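PDB 6K10: aldehyde dehydrogenase from Staphylococcus aureus, which oxidises 4,4'-diaponeurosporen-4-al to 4,4'-diaponeurosporenoic acid with NAD+ in the biosynthesis of the carotenoid staphyloxanthin. Local coordinates for residues E179-T182 with L183-L186. The protein carries 1 engineered substitution. Numbering follows the deposited sequence.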
loop_
_atom_site.group_PDB
_atom_site.type_symbol
_atom_site.label_atom_id
_atom_site.label_comp_id
_atom_site.label_asym_id
_atom_site.label_seq_id
_atom_site.Cartn_x
_atom_site.Cartn_y
_atom_site.Cartn_z
ATOM N N GLU A 179 -11.711 -23.863 1.824
ATOM C CA GLU A 179 -10.270 -23.865 1.598
ATOM C C GLU A 179 -9.712 -22.452 1.670
ATOM O O GLU A 179 -8.629 -22.231 2.223
ATOM C CB GLU A 179 -9.938 -24.506 0.250
ATOM C CG GLU A 179 -10.014 -26.026 0.237
ATOM C CD GLU A 179 -11.425 -26.543 0.420
ATOM O OE1 GLU A 179 -11.613 -27.492 1.206
ATOM O OE2 GLU A 179 -12.349 -25.995 -0.220
ATOM N N THR A 180 -10.444 -21.480 1.119
ATOM C CA THR A 180 -10.052 -20.083 1.267
ATOM C C THR A 180 -10.039 -19.678 2.734
ATOM O O THR A 180 -9.133 -18.965 3.183
ATOM C CB THR A 180 -11.002 -19.183 0.477
ATOM O OG1 THR A 180 -10.986 -19.563 -0.904
ATOM C CG2 THR A 180 -10.584 -17.724 0.602
ATOM N N GLN A 181 -11.037 -20.136 3.496
ATOM C CA GLN A 181 -11.094 -19.835 4.923
ATOM C C GLN A 181 -9.847 -20.335 5.641
ATOM O O GLN A 181 -9.273 -19.625 6.474
ATOM C CB GLN A 181 -12.347 -20.463 5.532
ATOM C CG GLN A 181 -12.881 -19.745 6.756
ATOM C CD GLN A 181 -13.578 -18.447 6.407
ATOM O OE1 GLN A 181 -13.163 -17.372 6.834
ATOM N NE2 GLN A 181 -14.648 -18.541 5.624
ATOM N N THR A 182 -9.411 -21.556 5.324
ATOM C CA THR A 182 -8.211 -22.100 5.950
ATOM C C THR A 182 -6.982 -21.269 5.607
ATOM O O THR A 182 -6.113 -21.049 6.459
ATOM C CB THR A 182 -8.012 -23.552 5.515
ATOM O OG1 THR A 182 -9.175 -24.314 5.857
ATOM C CG2 THR A 182 -6.798 -24.155 6.200
ATOM N N LEU A 183 -6.900 -20.787 4.366
ATOM C CA LEU A 183 -5.700 -20.088 3.919
ATOM C C LEU A 183 -5.599 -18.689 4.518
ATOM O O LEU A 183 -4.513 -18.266 4.931
ATOM C CB LEU A 183 -5.675 -20.025 2.393
ATOM C CG LEU A 183 -5.353 -21.349 1.697
ATOM C CD1 LEU A 183 -5.818 -21.328 0.253
ATOM C CD2 LEU A 183 -3.859 -21.607 1.770
ATOM N N ILE A 184 -6.714 -17.954 4.578
ATOM C CA ILE A 184 -6.661 -16.561 5.012
ATOM C C ILE A 184 -6.423 -16.403 6.506
ATOM O O ILE A 184 -6.093 -15.298 6.954
ATOM C CB ILE A 184 -7.947 -15.808 4.614
ATOM C CG1 ILE A 184 -9.185 -16.483 5.204
ATOM C CG2 ILE A 184 -8.055 -15.702 3.100
ATOM C CD1 ILE A 184 -10.482 -15.785 4.840
ATOM N N HIS A 185 -6.580 -17.467 7.288
ATOM C CA HIS A 185 -6.279 -17.426 8.713
ATOM C C HIS A 185 -4.841 -17.814 9.022
ATOM O O HIS A 185 -4.439 -17.763 10.189
ATOM C CB HIS A 185 -7.239 -18.335 9.486
ATOM C CG HIS A 185 -8.640 -17.815 9.547
ATOM N ND1 HIS A 185 -8.949 -16.571 10.055
ATOM C CD2 HIS A 185 -9.815 -18.367 9.164
ATOM C CE1 HIS A 185 -10.254 -16.379 9.980
ATOM N NE2 HIS A 185 -10.803 -17.454 9.444
ATOM N N LEU A 186 -4.061 -18.203 8.009
ATOM C CA LEU A 186 -2.650 -18.502 8.178
ATOM C C LEU A 186 -1.820 -17.229 8.048
ATOM O O LEU A 186 -2.164 -16.333 7.269
ATOM C CB LEU A 186 -2.196 -19.526 7.141
ATOM C CG LEU A 186 -2.830 -20.910 7.280
ATOM C CD1 LEU A 186 -2.398 -21.827 6.146
ATOM C CD2 LEU A 186 -2.477 -21.515 8.629
#
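Backbone hydrogen bonds tie Leu-183 and Ile-184 to the preceding turn in the last part of the short alpha-helix 177-184, which packs on the sheet holding strands 104-118 and 141-145 in the aldehyde dehydrogenase fold. Leu-183 N donates to Glu-179 O at 3.1 Å, and Ile-184 N to Thr-180 O at 3.0 Å, the second bond being the straighter at the hydrogen (160°). Leu-186 N then hydrogen-bonds to Leu-183 O.

Aliphatic groups crowd the two accepting carbonyls as well. The CG1 of Ile-184, set between its backbone N and carbonyl carbon (chi1 58°), lies 3.2 Å from Thr-180 O, while its CG2 meets the methyl CG2 of Thr-180 at 4.1 Å; Leu-183 CG is 3.4 Å from Glu-179 O. Both Thr-180 and Ile-184 also rest on Ile-118 of strand 104-118. At a separate carbonyl, on the side facing helix 10-23, Leu-186 brings CG to 3.4 Å from Thr-182 O and touches Phe-15. Thr-182 OG1 bonds to Glu-178 O inside the helix, and Thr-180 OG1 to the O of Gly-176, just ahead of its first turn; the carboxylate OE2 of Glu-179 accepts from Gly-176 N.

Beside helix 197-209, Gln-181 and His-185 lie side by side, pointing the same way, one touching Ile-202 and the other Ala-206. Bent at chi2, the glutamine chain brings its amide beside the imidazole, their planes 33° apart and Gln-181 OE1 3.5 Å from His-185 NE2. His-185 CD2 lies 3.0 Å from Gln-181 O, which meets the ring obliquely.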